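SusD superfamily protein (Parabacteroides distasonis, PDB 3OTN) probably binds nutrients, most likely carbohydrates, at the outer membrane as a member of the SusD family. Local coordinates at residues Y27-V32 and W83-A88; V32-T37 and R260-V265; M121-Y126 and E162-D167; Y251-S256 and L353-Y358. All blocks are in the same frame, centred on the assembly; numbering follows the deposited sequence.

Contact 1: Y27-V32 and W83-A88; sequences YLKNTV and WQDCYA. With ACT (acetate ion), chain E.
The lysine chain of K29 is laid across D85 by its torsions: CG stands anti to the carbonyl carbon (chi1 -74°) and the chain bends at chi2 (-72°), which places CD beside D85. The motif is a 3-10 turn packed on a helix. Residues 29-32, in the link between helix 15-25 and strand 36-37, rest against helix 79-100 in the TPR-related helical part of the SusD fold. K29 and D85 cross at about a right angle, and K29 CB comes within 3.4 Å of the backbone oxygen of D85. Farther along, K29 CE lies 3.6 Å from A88 CB, which makes the aliphatic chain bridge one turn of the helix. The charges do not meet: K29 NZ stays 5.1 Å from D85 OD1, an attraction that is probably modest, while D85 OD2 makes its salt bridge with K35. V32 adds the apolar half of the contact. It slides past D85 in the opposite direction, with CG2 3.6 Å from D85 CB, while its CG1 reaches C86 SG at 4.1 Å. W83 and Y87 start out away from residues 27-32, and their rings meet an acetate ion, probably from the crystallisation liquor. W83 NE1 donates to acetate O at 3.0 Å in a clearly bent bond (139°), the oxygen lying at the indole edge, and the acetate methyl, CH3, sits 3.2 Å above the plane of the Y87 ring, over its centre.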
# COMPACT_ATOMS: atom_id res chain seq x y z
N TYR A 27 -1.95 9.49 -13.91
CA TYR A 27 -1.08 9.47 -12.73
C TYR A 27 -1.47 10.48 -11.65
O TYR A 27 -1.05 10.33 -10.50
CB TYR A 27 0.38 9.75 -13.11
CG TYR A 27 1.09 8.72 -14.02
CD1 TYR A 27 0.76 8.54 -15.36
CD2 TYR A 27 2.12 7.95 -13.50
CE1 TYR A 27 1.45 7.59 -16.16
CE2 TYR A 27 2.80 7.02 -14.27
CZ TYR A 27 2.50 6.85 -15.59
OH TYR A 27 3.25 5.89 -16.28
N LEU A 28 -2.25 11.49 -12.00
CA LEU A 28 -2.48 12.64 -11.12
C LEU A 28 -3.07 12.25 -9.79
O LEU A 28 -2.61 12.71 -8.74
CB LEU A 28 -3.39 13.68 -11.79
CG LEU A 28 -2.81 14.40 -13.00
CD1 LEU A 28 -3.89 15.34 -13.60
CD2 LEU A 28 -1.53 15.13 -12.61
N LYS A 29 -4.05 11.35 -9.82
CA LYS A 29 -4.73 10.96 -8.59
C LYS A 29 -4.01 9.83 -7.85
O LYS A 29 -4.53 9.31 -6.86
CB LYS A 29 -6.23 10.71 -8.85
CG LYS A 29 -7.03 12.02 -9.06
CD LYS A 29 -7.16 12.75 -7.72
CE LYS A 29 -8.02 13.97 -7.79
NZ LYS A 29 -7.43 14.93 -8.64
N ASN A 30 -2.79 9.48 -8.27
CA ASN A 30 -1.87 8.70 -7.42
C ASN A 30 -1.53 9.35 -6.05
O ASN A 30 -0.98 8.68 -5.16
CB ASN A 30 -0.55 8.38 -8.15
CG ASN A 30 -0.69 7.32 -9.24
OD1 ASN A 30 -1.78 7.06 -9.81
ND2 ASN A 30 0.44 6.74 -9.61
N THR A 31 -1.82 10.64 -5.91
CA THR A 31 -1.77 11.33 -4.65
C THR A 31 -2.58 10.61 -3.59
O THR A 31 -2.18 10.58 -2.44
CB THR A 31 -2.28 12.76 -4.76
OG1 THR A 31 -3.61 12.72 -5.30
CG2 THR A 31 -1.36 13.61 -5.65
N VAL A 32 -3.66 9.93 -3.98
CA VAL A 32 -4.52 9.25 -2.98
C VAL A 32 -3.79 8.18 -2.16
O VAL A 32 -4.17 7.90 -1.01
CB VAL A 32 -5.79 8.63 -3.63
CG1 VAL A 32 -5.45 7.35 -4.42
CG2 VAL A 32 -6.85 8.35 -2.58
N TRP A 83 -12.46 7.40 -1.71
CA TRP A 83 -13.52 7.25 -2.71
C TRP A 83 -13.45 8.31 -3.82
O TRP A 83 -13.44 7.99 -4.98
CB TRP A 83 -14.89 7.33 -2.04
CG TRP A 83 -16.05 7.06 -2.93
CD1 TRP A 83 -16.69 7.94 -3.74
CD2 TRP A 83 -16.73 5.83 -3.06
NE1 TRP A 83 -17.74 7.33 -4.39
CE2 TRP A 83 -17.78 6.02 -4.01
CE3 TRP A 83 -16.55 4.55 -2.50
CZ2 TRP A 83 -18.65 4.99 -4.38
CZ3 TRP A 83 -17.42 3.51 -2.88
CH2 TRP A 83 -18.46 3.75 -3.80
N GLN A 84 -13.42 9.56 -3.43
CA GLN A 84 -13.45 10.67 -4.39
C GLN A 84 -12.22 10.67 -5.30
O GLN A 84 -12.36 10.86 -6.52
CB GLN A 84 -13.57 12.01 -3.68
CG GLN A 84 -14.87 12.18 -2.95
CD GLN A 84 -14.96 13.49 -2.15
OE1 GLN A 84 -14.04 14.32 -2.16
NE2 GLN A 84 -16.08 13.67 -1.46
N ASP A 85 -11.03 10.43 -4.74
CA ASP A 85 -9.81 10.52 -5.56
C ASP A 85 -9.63 9.32 -6.45
O ASP A 85 -9.17 9.50 -7.55
CB ASP A 85 -8.54 10.65 -4.73
CG ASP A 85 -8.41 12.01 -4.06
OD1 ASP A 85 -9.24 12.94 -4.29
OD2 ASP A 85 -7.47 12.12 -3.26
N CYS A 86 -9.95 8.11 -5.96
CA CYS A 86 -9.95 6.94 -6.83
C CYS A 86 -10.91 7.14 -7.99
O CYS A 86 -10.55 6.91 -9.16
CB CYS A 86 -10.26 5.63 -6.08
SG CYS A 86 -8.82 5.06 -5.08
N TYR A 87 -12.13 7.60 -7.71
CA TYR A 87 -13.08 7.84 -8.79
C TYR A 87 -12.67 8.99 -9.71
O TYR A 87 -12.87 8.88 -10.93
CB TYR A 87 -14.55 7.95 -8.31
CG TYR A 87 -15.17 6.57 -8.27
CD1 TYR A 87 -15.41 5.86 -9.43
CD2 TYR A 87 -15.42 5.94 -7.06
CE1 TYR A 87 -15.93 4.57 -9.39
CE2 TYR A 87 -15.95 4.68 -7.01
CZ TYR A 87 -16.19 3.98 -8.17
OH TYR A 87 -16.68 2.69 -8.07
N ALA A 88 -12.05 10.04 -9.17
CA ALA A 88 -11.48 11.11 -10.05
C ALA A 88 -10.41 10.52 -10.96
O ALA A 88 -10.36 10.83 -12.13
CB ALA A 88 -10.91 12.29 -9.21
C ACT E . -19.01 7.40 -7.75
O ACT E . -19.65 7.26 -6.67
OXT ACT E . -18.62 8.55 -8.13
CH3 ACT E . -18.72 6.21 -8.57

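Contact 2: V32-T37 and R260-V265; sequences VFNKMT and RHNESV. With EDO (1,2-ethanediol), chain K.
R260 opens the contact by gripping the backbone of N34. Its chain is bent at chi3, which swings NE round, and the guanidinium meets N34 end-on, with NH1 and NH2 both donating to N34 O. The NH1 bond is 2.8 Å and lies in the carbonyl plane on a lone pair; the NH2 bond to the same N34 O is longer, 3.1 Å, and comes from 20° out of that plane. R260 is modelled in two conformers, and this grip belongs to the one described. On the same guanidinium, NH2 also donates to O2 of an ethanediol molecule at 3.0 Å. N262 follows, with OD1 receiving the hydroxyl of S264. At E263 the contact turns apolar: CB packs 3.6 Å from CG of selenomethionine M36, the two side chains crossing at about a right angle, and the carboxylate leads away to R266. S264 completes the contact. Its OG accepts from N34 ND2 at 2.9 Å, nearly straight (163°) and in the amide plane, and its N reaches N34 OD1 through water 1. N34 is thus held through its backbone oxygen and both ends of its amide, OD1 bonding also to N43. The touching parts run 88° apart. With R260 and S264 both bonded to N34, this is a largely polar junction of sequence-distant loops, joining the N-terminal helical part of a SusD-family protein to its later SusD-family region.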
# COMPACT_ATOMS: atom_id res chain seq x y z
N VAL A 32 -3.66 9.93 -3.98
CA VAL A 32 -4.52 9.25 -2.98
C VAL A 32 -3.79 8.18 -2.16
O VAL A 32 -4.17 7.90 -1.01
CB VAL A 32 -5.79 8.63 -3.63
CG1 VAL A 32 -5.45 7.35 -4.42
CG2 VAL A 32 -6.85 8.35 -2.58
N PHE A 33 -2.73 7.58 -2.72
CA PHE A 33 -2.01 6.49 -2.05
C PHE A 33 -1.15 7.00 -0.89
O PHE A 33 -0.70 6.20 -0.05
CB PHE A 33 -1.19 5.64 -3.04
CG PHE A 33 -2.00 5.12 -4.21
CD1 PHE A 33 -3.16 4.39 -3.98
CD2 PHE A 33 -1.61 5.36 -5.51
CE1 PHE A 33 -3.96 3.95 -5.05
CE2 PHE A 33 -2.39 4.92 -6.59
CZ PHE A 33 -3.58 4.24 -6.34
N ASN A 34 -0.89 8.32 -0.87
CA ASN A 34 -0.22 8.97 0.28
C ASN A 34 -0.40 10.45 0.12
O ASN A 34 0.29 11.10 -0.67
CB ASN A 34 1.27 8.59 0.34
CG ASN A 34 1.98 9.13 1.55
OD1 ASN A 34 1.70 10.23 2.01
ND2 ASN A 34 2.94 8.35 2.08
N LYS A 35 -1.38 10.99 0.83
CA LYS A 35 -1.55 12.41 0.86
C LYS A 35 -2.14 12.83 2.19
O LYS A 35 -2.88 12.08 2.84
CB LYS A 35 -2.44 12.89 -0.28
CG LYS A 35 -3.92 12.50 -0.19
CD LYS A 35 -4.76 13.23 -1.25
CE LYS A 35 -6.14 13.58 -0.74
NZ LYS A 35 -7.02 14.20 -1.79
N MSE A 36 -1.88 14.09 2.52
CA MSE A 36 -2.40 14.69 3.74
C MSE A 36 -3.87 15.03 3.53
O MSE A 36 -4.28 15.47 2.44
CB MSE A 36 -1.64 15.94 4.11
CG MSE A 36 -0.15 15.73 4.37
SE MSE A 36 0.40 14.39 5.67
CE MSE A 36 -0.52 15.15 7.27
N THR A 37 -4.65 14.80 4.58
CA THR A 37 -6.10 15.02 4.58
C THR A 37 -6.50 16.01 5.72
O THR A 37 -5.67 16.38 6.54
CB THR A 37 -6.88 13.66 4.67
OG1 THR A 37 -6.47 12.96 5.85
CG2 THR A 37 -6.62 12.78 3.44
N ARG A 260 5.80 17.52 -5.28
CA ARG A 260 5.20 17.36 -3.96
C ARG A 260 6.24 16.82 -2.96
O ARG A 260 7.02 15.89 -3.28
CB ARG A 260 3.98 16.42 -4.06
CG ARG A 260 3.02 16.46 -2.88
CD ARG A 260 1.63 15.89 -3.24
NE ARG A 260 1.68 14.48 -3.62
CZ ARG A 260 1.18 13.48 -2.89
NH1 ARG A 260 0.56 13.71 -1.75
NH2 ARG A 260 1.28 12.24 -3.33
N HIS A 261 6.23 17.37 -1.75
CA HIS A 261 7.09 16.92 -0.66
C HIS A 261 6.33 15.83 0.10
O HIS A 261 5.09 15.86 0.19
CB HIS A 261 7.51 18.08 0.27
CG HIS A 261 8.17 19.22 -0.46
ND1 HIS A 261 8.11 20.52 -0.03
CD2 HIS A 261 8.82 19.24 -1.65
CE1 HIS A 261 8.73 21.30 -0.90
NE2 HIS A 261 9.17 20.55 -1.89
N ASN A 262 7.07 14.86 0.64
CA ASN A 262 6.48 13.75 1.40
C ASN A 262 6.24 14.18 2.84
O ASN A 262 7.12 14.09 3.70
CB ASN A 262 7.39 12.52 1.36
CG ASN A 262 6.79 11.34 2.03
OD1 ASN A 262 5.81 11.45 2.75
ND2 ASN A 262 7.43 10.19 1.87
N GLU A 263 5.03 14.66 3.11
CA GLU A 263 4.66 15.11 4.45
C GLU A 263 4.42 13.95 5.40
O GLU A 263 4.48 14.14 6.58
CB GLU A 263 3.44 16.06 4.40
CG GLU A 263 3.78 17.47 3.81
CD GLU A 263 4.85 18.25 4.62
OE1 GLU A 263 4.51 18.73 5.71
OE2 GLU A 263 6.02 18.43 4.16
N SER A 264 4.14 12.76 4.88
CA SER A 264 3.91 11.59 5.73
C SER A 264 5.10 11.21 6.61
O SER A 264 4.92 10.51 7.62
CB SER A 264 3.46 10.38 4.91
OG SER A 264 4.49 9.78 4.12
N VAL A 265 6.30 11.67 6.25
CA VAL A 265 7.48 11.47 7.10
C VAL A 265 7.19 11.92 8.55
O VAL A 265 7.57 11.25 9.50
CB VAL A 265 8.74 12.17 6.47
CG1 VAL A 265 9.91 12.24 7.47
CG2 VAL A 265 9.14 11.46 5.17
C1 EDO K . 2.07 11.00 -7.66
O1 EDO K . 3.14 10.04 -7.82
C2 EDO K . 2.61 12.38 -7.23
O2 EDO K . 2.89 12.32 -5.83
O HOH W 1 2.48 12.87 2.31
O HOH W 2 -0.31 15.80 0.70

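Contact 3: M121-Y126 and E162-D167; sequences MRALYY and EIIIPD. With EDO (1,2-ethanediol), chain R.
R122 and D167 form the polar half of the contact, a salt bridge between helices 108-133 and 156-172. The guanidinium presents its NE side: NE donates to D167 OD2 at 2.8 Å in a straight bond (179°), and NH2 donates to D167 OD1 at 2.9 Å. OD2 uses its syn lone pair, and the two planar groups are nearly coplanar, 14° apart. The turn at chi3 of R122 brings NE round to face the carboxylate, while NH1 serves a second set of partners, N94 and O2 of an ethanediol molecule.

Apolar contacts make up the rest. A123 marks the closest backbone approach, its CA 4.4 Å from I164 CA; its CB also touches D167 CB at 4.0 Å. I164 CG1 lies 3.8 Å from Y126 CB. A CH-pi contact completes the group: I163 CD1 stands over the Y126 ring, 3.9 Å from the centroid and offset toward the rim. The hydroxyl of Y126 is held elsewhere, by the carbonyl of I139.

The segment axes approach to 8.4 Å with 138° between their directions, and the small side chain at A123 suits this closeness, within a region that the family relates to TPR proteins. An alanine at R122 would remove NE and NH2 and would probably leave the carboxylate of D167 without its cationic mate and freer to turn. Chemically, a buried acid is paired edge to edge with a base beside an aliphatic seam, an arrangement likely to keep D167 ionised and its rotation fixed.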
# COMPACT_ATOMS: atom_id res chain seq x y z
N MSE A 121 -3.53 1.87 -14.70
CA MSE A 121 -3.94 2.78 -13.64
C MSE A 121 -5.40 2.58 -13.24
O MSE A 121 -5.76 2.69 -12.06
CB MSE A 121 -3.71 4.26 -14.04
CG MSE A 121 -3.24 5.11 -12.88
SE MSE A 121 -1.47 4.71 -12.30
CE MSE A 121 -0.65 5.61 -13.79
N ARG A 122 -6.25 2.35 -14.24
CA ARG A 122 -7.65 2.14 -13.98
C ARG A 122 -7.81 0.89 -13.13
O ARG A 122 -8.56 0.90 -12.16
CB ARG A 122 -8.43 2.07 -15.30
CG ARG A 122 -9.89 1.83 -15.03
CD ARG A 122 -10.75 2.06 -16.21
NE ARG A 122 -10.55 1.07 -17.25
CZ ARG A 122 -11.07 1.17 -18.46
NH1 ARG A 122 -11.85 2.21 -18.79
NH2 ARG A 122 -10.81 0.23 -19.36
N ALA A 123 -7.12 -0.19 -13.50
CA ALA A 123 -7.10 -1.40 -12.72
C ALA A 123 -6.64 -1.15 -11.30
O ALA A 123 -7.21 -1.72 -10.37
CB ALA A 123 -6.24 -2.50 -13.38
N LEU A 124 -5.60 -0.34 -11.13
CA LEU A 124 -5.03 -0.01 -9.83
C LEU A 124 -6.05 0.71 -8.92
O LEU A 124 -6.28 0.30 -7.76
CB LEU A 124 -3.75 0.83 -9.99
CG LEU A 124 -2.97 1.20 -8.70
CD1 LEU A 124 -2.40 -0.05 -8.01
CD2 LEU A 124 -1.92 2.25 -8.95
N TYR A 125 -6.70 1.74 -9.46
CA TYR A 125 -7.68 2.51 -8.68
C TYR A 125 -8.83 1.60 -8.23
O TYR A 125 -9.24 1.65 -7.06
CB TYR A 125 -8.23 3.68 -9.49
CG TYR A 125 -7.23 4.80 -9.73
CD1 TYR A 125 -6.55 5.40 -8.67
CD2 TYR A 125 -7.03 5.32 -10.99
CE1 TYR A 125 -5.66 6.42 -8.87
CE2 TYR A 125 -6.13 6.34 -11.21
CZ TYR A 125 -5.45 6.88 -10.15
OH TYR A 125 -4.57 7.91 -10.35
N TYR A 126 -9.34 0.78 -9.16
CA TYR A 126 -10.44 -0.12 -8.86
C TYR A 126 -10.05 -1.21 -7.87
O TYR A 126 -10.86 -1.58 -7.03
CB TYR A 126 -11.01 -0.77 -10.13
CG TYR A 126 -12.11 0.04 -10.74
CD1 TYR A 126 -13.34 0.20 -10.07
CD2 TYR A 126 -11.95 0.65 -11.97
CE1 TYR A 126 -14.37 0.93 -10.64
CE2 TYR A 126 -12.97 1.38 -12.56
CZ TYR A 126 -14.17 1.55 -11.89
OH TYR A 126 -15.17 2.32 -12.48
N GLU A 162 -14.63 -7.75 -15.28
CA GLU A 162 -14.90 -6.84 -16.39
C GLU A 162 -13.94 -5.69 -16.52
O GLU A 162 -13.74 -5.17 -17.63
CB GLU A 162 -16.35 -6.32 -16.31
CG GLU A 162 -17.41 -7.42 -16.47
CD GLU A 162 -18.85 -6.96 -16.25
OE1 GLU A 162 -19.21 -5.84 -16.67
OE2 GLU A 162 -19.64 -7.76 -15.68
N ILE A 163 -13.34 -5.25 -15.42
CA ILE A 163 -12.45 -4.10 -15.47
C ILE A 163 -11.01 -4.47 -15.13
O ILE A 163 -10.14 -4.40 -15.98
CB ILE A 163 -12.90 -2.93 -14.56
CG1 ILE A 163 -14.35 -2.56 -14.87
CG2 ILE A 163 -11.94 -1.69 -14.78
CD1 ILE A 163 -14.86 -1.33 -14.06
N ILE A 164 -10.78 -4.86 -13.89
CA ILE A 164 -9.43 -5.02 -13.39
C ILE A 164 -8.62 -6.04 -14.21
O ILE A 164 -7.55 -5.72 -14.71
CB ILE A 164 -9.42 -5.40 -11.90
CG1 ILE A 164 -10.09 -4.31 -11.05
CG2 ILE A 164 -8.01 -5.66 -11.40
CD1 ILE A 164 -10.26 -4.71 -9.56
N ILE A 165 -9.14 -7.26 -14.34
CA ILE A 165 -8.38 -8.33 -15.01
C ILE A 165 -8.21 -8.05 -16.51
O ILE A 165 -7.08 -8.10 -17.01
CB ILE A 165 -8.92 -9.72 -14.68
CG1 ILE A 165 -8.66 -10.01 -13.19
CG2 ILE A 165 -8.32 -10.78 -15.58
CD1 ILE A 165 -9.51 -11.22 -12.62
N PRO A 166 -9.30 -7.72 -17.22
CA PRO A 166 -9.09 -7.43 -18.66
C PRO A 166 -8.14 -6.27 -18.93
O PRO A 166 -7.35 -6.34 -19.86
CB PRO A 166 -10.50 -7.13 -19.18
CG PRO A 166 -11.42 -7.80 -18.24
CD PRO A 166 -10.75 -7.75 -16.88
N ASP A 167 -8.18 -5.22 -18.11
CA ASP A 167 -7.24 -4.08 -18.27
C ASP A 167 -5.80 -4.57 -18.16
O ASP A 167 -4.95 -4.25 -18.98
CB ASP A 167 -7.49 -2.98 -17.19
CG ASP A 167 -8.65 -2.02 -17.54
OD1 ASP A 167 -9.28 -2.13 -18.62
OD2 ASP A 167 -8.95 -1.14 -16.69
C1 EDO R . -12.93 4.46 -21.96
O1 EDO R . -13.80 5.44 -22.51
C2 EDO R . -13.37 3.08 -22.41
O2 EDO R . -12.99 2.10 -21.43

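Contact 4: Y251-S256 and L353-Y358; sequences YQVQFS and LNWSVY. With EDO (1,2-ethanediol), chain K.
Q252 reaches across to N354 and S356 with both ends of its amide. Its CG lies anti to the carbonyl carbon (chi1 -63°) and the chain runs on extended. OE1 accepts from N354 ND2 at 3.0 Å, the donor standing well above the carbonyl plane (57°), and also serves N245; NE2 donates to S356 OG at 3.0 Å and through water 3 reaches N354 O. An alanine at Q252 would remove that amide and would probably leave N354 ND2 and S356 OG without these mates. In N354, CG lies anti to the carbonyl carbon, and OD1 accepts from F255 N at 3.0 Å, nearly straight (173°), with the donor above the carbonyl plane. On the sheet face of V253 and W355, V253 CG2 touches the indole edge at CD1, 4.1 Å away. F255 and W355 lie side by side, pointing the same way, with F255 CE2 4.0 Å from W355 CB. V357 CB meets the edge of the Y251 ring at CD2. The antiparallel backbone pairing is interrupted by a classic beta bulge, with V357 and Y358 both facing Y251: Y251 O accepts from V357 N at 2.8 Å and from Y358 N at 3.0 Å. Strand 249-253 is the middle strand between 355-356 and 358-359; the Y251 ring meets F120 of helix 108-133 edge-to-face, and the hydroxyl of Y358 bonds to D196 of helix 187-202.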
# COMPACT_ATOMS: atom_id res chain seq x y z
N TYR A 251 6.75 0.24 -8.38
CA TYR A 251 5.86 1.39 -8.57
C TYR A 251 5.73 2.19 -7.26
O TYR A 251 5.52 1.61 -6.21
CB TYR A 251 4.50 0.91 -9.11
CG TYR A 251 3.74 2.04 -9.72
CD1 TYR A 251 4.12 2.56 -10.95
CD2 TYR A 251 2.68 2.64 -9.04
CE1 TYR A 251 3.44 3.66 -11.51
CE2 TYR A 251 1.98 3.73 -9.59
CZ TYR A 251 2.37 4.24 -10.81
OH TYR A 251 1.71 5.31 -11.32
N GLN A 252 5.82 3.51 -7.35
CA GLN A 252 5.83 4.33 -6.17
C GLN A 252 5.04 5.61 -6.40
O GLN A 252 4.92 6.10 -7.51
CB GLN A 252 7.28 4.75 -5.86
CG GLN A 252 8.24 3.61 -5.52
CD GLN A 252 9.48 4.10 -4.83
OE1 GLN A 252 10.34 4.74 -5.45
NE2 GLN A 252 9.59 3.80 -3.52
N VAL A 253 4.57 6.19 -5.30
CA VAL A 253 4.13 7.56 -5.27
C VAL A 253 5.37 8.45 -5.29
O VAL A 253 6.31 8.22 -4.52
CB VAL A 253 3.30 7.87 -4.05
CG1 VAL A 253 2.84 9.30 -4.13
CG2 VAL A 253 2.04 6.94 -3.97
N GLN A 254 5.36 9.47 -6.14
CA GLN A 254 6.56 10.32 -6.38
C GLN A 254 6.52 11.57 -5.52
O GLN A 254 5.54 12.34 -5.54
CB GLN A 254 6.68 10.74 -7.85
CG GLN A 254 6.64 9.56 -8.87
CD GLN A 254 7.78 8.58 -8.70
OE1 GLN A 254 7.59 7.35 -8.63
NE2 GLN A 254 8.95 9.11 -8.60
N PHE A 255 7.62 11.76 -4.80
CA PHE A 255 7.88 12.96 -4.01
C PHE A 255 9.23 13.51 -4.44
O PHE A 255 10.18 12.74 -4.68
CB PHE A 255 7.84 12.62 -2.51
CG PHE A 255 6.46 12.22 -2.01
CD1 PHE A 255 5.46 13.17 -1.87
CD2 PHE A 255 6.18 10.91 -1.68
CE1 PHE A 255 4.21 12.82 -1.40
CE2 PHE A 255 4.92 10.55 -1.21
CZ PHE A 255 3.95 11.49 -1.05
N SER A 256 9.31 14.81 -4.65
CA SER A 256 10.56 15.45 -5.04
C SER A 256 10.59 16.89 -4.58
O SER A 256 9.52 17.53 -4.43
CB SER A 256 10.79 15.35 -6.57
OG SER A 256 9.90 16.19 -7.30
N LEU A 353 11.50 11.64 -0.32
CA LEU A 353 11.44 10.16 -0.25
C LEU A 353 10.13 9.65 -0.86
O LEU A 353 9.04 10.04 -0.43
CB LEU A 353 11.57 9.67 1.22
CG LEU A 353 11.53 8.16 1.50
CD1 LEU A 353 12.72 7.37 0.85
CD2 LEU A 353 11.42 7.86 3.03
N ASN A 354 10.24 8.74 -1.84
CA ASN A 354 9.05 8.14 -2.49
C ASN A 354 8.33 7.23 -1.49
O ASN A 354 8.95 6.80 -0.49
CB ASN A 354 9.46 7.34 -3.76
CG ASN A 354 9.62 8.22 -4.99
OD1 ASN A 354 9.54 9.43 -4.92
ND2 ASN A 354 9.85 7.58 -6.17
N TRP A 355 7.04 7.01 -1.71
CA TRP A 355 6.24 6.00 -0.98
C TRP A 355 5.91 4.83 -1.91
O TRP A 355 5.33 5.02 -2.97
CB TRP A 355 4.97 6.63 -0.43
CG TRP A 355 3.99 5.70 0.22
CD1 TRP A 355 2.85 5.17 -0.36
CD2 TRP A 355 4.05 5.15 1.54
NE1 TRP A 355 2.20 4.38 0.54
CE2 TRP A 355 2.90 4.34 1.71
CE3 TRP A 355 4.93 5.30 2.62
CZ2 TRP A 355 2.62 3.67 2.89
CZ3 TRP A 355 4.65 4.64 3.81
CH2 TRP A 355 3.50 3.83 3.93
N SER A 356 6.29 3.62 -1.52
CA SER A 356 6.05 2.45 -2.36
C SER A 356 4.60 2.00 -2.50
O SER A 356 3.86 1.99 -1.53
CB SER A 356 6.85 1.28 -1.85
OG SER A 356 8.19 1.55 -2.07
N VAL A 357 4.22 1.65 -3.72
CA VAL A 357 3.00 0.88 -3.99
C VAL A 357 3.37 -0.61 -4.16
O VAL A 357 2.74 -1.47 -3.56
CB VAL A 357 2.24 1.43 -5.24
CG1 VAL A 357 1.07 0.54 -5.62
CG2 VAL A 357 1.79 2.86 -4.99
N TYR A 358 4.38 -0.90 -4.98
CA TYR A 358 4.96 -2.27 -5.07
C TYR A 358 6.47 -2.20 -5.03
O TYR A 358 7.07 -1.40 -5.75
CB TYR A 358 4.53 -3.04 -6.34
CG TYR A 358 3.11 -3.49 -6.26
CD1 TYR A 358 2.75 -4.52 -5.41
CD2 TYR A 358 2.11 -2.86 -6.98
CE1 TYR A 358 1.42 -4.91 -5.27
CE2 TYR A 358 0.79 -3.24 -6.85
CZ TYR A 358 0.46 -4.27 -6.00
OH TYR A 358 -0.83 -4.64 -5.83
C1 EDO K . 2.07 11.00 -7.66
O1 EDO K . 3.14 10.04 -7.82
C2 EDO K . 2.61 12.38 -7.23
O2 EDO K . 2.89 12.32 -5.83
O HOH W 3 10.99 4.93 -1.31

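Overall arrangement
Contacts 1 and 2 share V32, and their centres lie 13 Å apart; the D85 OD2 to K35 NZ salt bridge (2.6 Å) ties one to the other. Contacts 2 and 4 are closest, centres 10 Å apart, joined by a probable hydrogen bond from N262 ND2 to L353 O (2.8 Å). Both touch one ethanediol, bonded to R260 and Q254, probably a crystallisation additive, which may mark a pocket. N30 links contacts 1 and 4, its ND2 2.6 Å from Y251 OH. The centre of contact 3 lies 14 Å from that of contact 1 and 20 Å from that of contact 4, with M121 SE 3.4 Å from Y251 OH. The 27-37 region thus lies between helices and sheet.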